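PDB 5DXF: trehalose-6-phosphate phosphatase, which belongs to glycosyltransferase family 20 and has, in the modelled N-terminal part, a GT-B-type fold of two alpha/beta lobes. Local coordinates for residues 422-432 against 447-458. Sequence-based numbering, arbitrary orientation.
Sequences LRVADLALITS and CQKYNNSPLILS
I456 crosses L429 at an oblique angle on one face of the sheet, its CB 3.6 Å from L429 CD1, while its CG1 branch reaches back to L427 CD2. I485 of helix 478-489 touches both L429 and I456 on this face. On the other face I430 and L457 lie side by side, L457 CD1 resting 3.6 Å from I430 CB; A428 meets L455 CD1 there, and F444 of helix 439-447 packs against both A428 and L455. Between the two layers the strands run parallel, their axes 2° apart. I456 is gripped through both backbone polar atoms, N to A428 O and O to I430 N (2.9 Å), the latter bond nearly straight at 174°.

Strand 428-430, helix 439-447 and strand 455-458 form a beta-alpha-beta unit, the repeating element of the Rossmann-like lobes of the GT-B fold. Where the chain leaves that helix, Q448 folds back at chi2 (-59°), bringing its amide up to the carbonyls at the C-terminal end of helix 415-424. Q448 NE2 donates to R423 O (3.2 Å) from above the carbonyl plane and more weakly to L422 O, whereas OE1 accepts from S453 N, so one side chain ties the helix end to the loop entering the next strand. S453 OG donates in turn to A425 O at 2.7 Å, in the carbonyl plane and on a lone pair.

Toward solvent the packing thins. R423 still lays its CG against C447 (3.5 Å to C447 O), and its guanidinium then turns to E318 and the carbonyl of A310, but the exposed N451 brings OD1 no closer than 3.6 Å to R423 O.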
# COMPACT_ATOMS: atom_id res chain seq x y z
N LEU A 422 0.87 -11.53 -14.02
CA LEU A 422 0.07 -12.17 -12.97
C LEU A 422 -0.74 -13.34 -13.51
O LEU A 422 -0.82 -14.39 -12.86
CB LEU A 422 -0.86 -11.15 -12.32
CG LEU A 422 -0.18 -10.06 -11.49
CD1 LEU A 422 -1.21 -9.17 -10.81
CD2 LEU A 422 0.76 -10.67 -10.46
N ARG A 423 -1.32 -13.19 -14.70
CA ARG A 423 -2.12 -14.26 -15.29
C ARG A 423 -1.29 -15.49 -15.68
O ARG A 423 -1.73 -16.62 -15.46
CB ARG A 423 -2.89 -13.73 -16.51
CG ARG A 423 -4.23 -13.11 -16.18
CD ARG A 423 -5.01 -12.76 -17.44
NE ARG A 423 -5.28 -13.94 -18.25
CZ ARG A 423 -5.72 -13.91 -19.51
NH1 ARG A 423 -5.95 -12.75 -20.10
NH2 ARG A 423 -5.93 -15.04 -20.16
N VAL A 424 -0.11 -15.29 -16.26
CA VAL A 424 0.71 -16.42 -16.69
C VAL A 424 1.34 -17.13 -15.48
O VAL A 424 1.82 -18.26 -15.59
CB VAL A 424 1.85 -15.99 -17.66
CG1 VAL A 424 2.48 -17.20 -18.35
CG2 VAL A 424 1.33 -15.01 -18.70
N ALA A 425 1.32 -16.47 -14.33
CA ALA A 425 1.96 -17.00 -13.13
C ALA A 425 1.40 -18.35 -12.69
O ALA A 425 0.18 -18.54 -12.62
CB ALA A 425 1.85 -16.01 -12.00
N ASP A 426 2.28 -19.30 -12.42
CA ASP A 426 1.90 -20.56 -11.83
C ASP A 426 1.98 -20.47 -10.31
O ASP A 426 1.49 -21.33 -9.60
CB ASP A 426 2.80 -21.68 -12.35
CG ASP A 426 2.71 -21.86 -13.85
OD1 ASP A 426 1.66 -22.33 -14.35
OD2 ASP A 426 3.70 -21.54 -14.54
N LEU A 427 2.61 -19.41 -9.82
CA LEU A 427 2.73 -19.17 -8.39
C LEU A 427 2.80 -17.69 -8.07
O LEU A 427 3.29 -16.90 -8.85
CB LEU A 427 3.97 -19.86 -7.85
CG LEU A 427 3.94 -20.39 -6.42
CD1 LEU A 427 5.33 -20.40 -5.83
CD2 LEU A 427 3.02 -19.58 -5.53
N ALA A 428 2.33 -17.32 -6.90
CA ALA A 428 2.54 -16.00 -6.38
C ALA A 428 3.14 -16.20 -5.01
O ALA A 428 2.70 -17.04 -4.27
CB ALA A 428 1.23 -15.26 -6.28
N LEU A 429 4.17 -15.43 -4.69
CA LEU A 429 4.80 -15.53 -3.38
C LEU A 429 4.93 -14.15 -2.73
O LEU A 429 5.64 -13.28 -3.24
CB LEU A 429 6.18 -16.20 -3.48
CG LEU A 429 6.95 -16.48 -2.18
CD1 LEU A 429 6.04 -17.11 -1.14
CD2 LEU A 429 8.15 -17.38 -2.46
N ILE A 430 4.22 -13.95 -1.63
CA ILE A 430 4.32 -12.71 -0.87
C ILE A 430 5.01 -12.97 0.46
O ILE A 430 4.54 -13.78 1.26
CB ILE A 430 2.93 -12.08 -0.62
CG1 ILE A 430 2.15 -11.96 -1.93
CG2 ILE A 430 3.06 -10.73 0.07
CD1 ILE A 430 2.90 -11.20 -3.01
N THR A 431 6.13 -12.30 0.69
CA THR A 431 6.99 -12.56 1.85
C THR A 431 7.19 -11.31 2.71
O THR A 431 8.17 -11.19 3.43
CB THR A 431 8.36 -13.09 1.42
OG1 THR A 431 8.92 -12.21 0.43
CG2 THR A 431 8.23 -14.47 0.82
N SER A 432 6.24 -10.38 2.61
CA SER A 432 6.33 -9.09 3.29
C SER A 432 6.59 -9.24 4.79
O SER A 432 5.91 -9.99 5.48
CB SER A 432 5.05 -8.30 3.07
OG SER A 432 4.92 -7.93 1.71
N CYS A 447 -6.61 -12.31 -11.03
CA CYS A 447 -6.01 -12.74 -12.29
C CYS A 447 -5.96 -14.26 -12.44
O CYS A 447 -5.70 -14.76 -13.53
CB CYS A 447 -4.59 -12.17 -12.43
SG CYS A 447 -4.52 -10.39 -12.75
N GLN A 448 -6.19 -14.98 -11.35
CA GLN A 448 -6.10 -16.43 -11.39
C GLN A 448 -7.44 -17.14 -11.31
O GLN A 448 -7.47 -18.35 -11.12
CB GLN A 448 -5.20 -16.94 -10.25
CG GLN A 448 -3.74 -16.62 -10.45
CD GLN A 448 -3.19 -17.21 -11.73
OE1 GLN A 448 -3.61 -18.28 -12.16
NE2 GLN A 448 -2.24 -16.52 -12.34
N LYS A 449 -8.54 -16.42 -11.46
CA LYS A 449 -9.86 -17.03 -11.29
C LYS A 449 -10.11 -18.15 -12.30
O LYS A 449 -10.75 -19.15 -11.97
CB LYS A 449 -10.98 -15.98 -11.38
CG LYS A 449 -11.53 -15.74 -12.77
CD LYS A 449 -12.49 -14.56 -12.81
CE LYS A 449 -13.96 -14.98 -12.77
NZ LYS A 449 -14.89 -13.85 -13.06
N TYR A 450 -9.59 -18.01 -13.51
CA TYR A 450 -9.79 -19.03 -14.52
C TYR A 450 -8.64 -20.03 -14.51
O TYR A 450 -8.83 -21.22 -14.79
CB TYR A 450 -9.94 -18.40 -15.91
CG TYR A 450 -11.09 -17.41 -16.01
CD1 TYR A 450 -10.87 -16.11 -16.44
CD2 TYR A 450 -12.38 -17.78 -15.67
CE1 TYR A 450 -11.91 -15.20 -16.54
CE2 TYR A 450 -13.43 -16.88 -15.76
CZ TYR A 450 -13.19 -15.60 -16.20
OH TYR A 450 -14.23 -14.70 -16.29
N ASN A 451 -7.45 -19.56 -14.17
CA ASN A 451 -6.26 -20.39 -14.22
C ASN A 451 -5.98 -21.13 -12.90
O ASN A 451 -5.40 -22.22 -12.91
CB ASN A 451 -5.05 -19.53 -14.61
CG ASN A 451 -3.84 -20.36 -14.94
OD1 ASN A 451 -2.70 -19.97 -14.67
ND2 ASN A 451 -4.07 -21.53 -15.52
N ASN A 452 -6.41 -20.53 -11.79
CA ASN A 452 -6.34 -21.15 -10.47
C ASN A 452 -4.94 -21.46 -9.95
O ASN A 452 -4.72 -22.50 -9.34
CB ASN A 452 -7.16 -22.45 -10.44
CG ASN A 452 -8.61 -22.24 -10.84
OD1 ASN A 452 -9.36 -21.53 -10.16
ND2 ASN A 452 -9.01 -22.87 -11.93
N SER A 453 -3.99 -20.56 -10.17
CA SER A 453 -2.65 -20.75 -9.63
C SER A 453 -2.59 -20.34 -8.15
O SER A 453 -3.22 -19.35 -7.75
CB SER A 453 -1.62 -19.97 -10.45
OG SER A 453 -1.37 -20.61 -11.69
N PRO A 454 -1.84 -21.10 -7.34
CA PRO A 454 -1.75 -20.90 -5.89
C PRO A 454 -1.03 -19.62 -5.44
O PRO A 454 -0.09 -19.12 -6.08
CB PRO A 454 -0.97 -22.13 -5.41
CG PRO A 454 -0.21 -22.59 -6.60
CD PRO A 454 -1.11 -22.31 -7.77
N LEU A 455 -1.50 -19.11 -4.31
CA LEU A 455 -0.91 -17.95 -3.66
C LEU A 455 -0.34 -18.34 -2.30
O LEU A 455 -1.04 -18.92 -1.47
CB LEU A 455 -1.95 -16.84 -3.50
CG LEU A 455 -1.59 -15.74 -2.50
CD1 LEU A 455 -0.45 -14.89 -3.04
CD2 LEU A 455 -2.80 -14.88 -2.17
N ILE A 456 0.93 -18.02 -2.08
CA ILE A 456 1.55 -18.22 -0.79
C ILE A 456 1.73 -16.87 -0.11
O ILE A 456 2.27 -15.93 -0.69
CB ILE A 456 2.91 -18.94 -0.90
CG1 ILE A 456 2.75 -20.23 -1.70
CG2 ILE A 456 3.47 -19.23 0.48
CD1 ILE A 456 4.02 -21.06 -1.76
N LEU A 457 1.27 -16.79 1.14
CA LEU A 457 1.16 -15.52 1.84
C LEU A 457 1.93 -15.53 3.15
O LEU A 457 1.84 -16.47 3.94
CB LEU A 457 -0.31 -15.18 2.09
CG LEU A 457 -0.72 -13.72 1.94
CD1 LEU A 457 -0.28 -13.20 0.59
CD2 LEU A 457 -2.23 -13.56 2.11
N SER A 458 2.69 -14.47 3.38
CA SER A 458 3.39 -14.28 4.64
C SER A 458 2.36 -14.04 5.73
O SER A 458 1.36 -13.36 5.49
CB SER A 458 4.38 -13.12 4.57
OG SER A 458 4.89 -12.79 5.85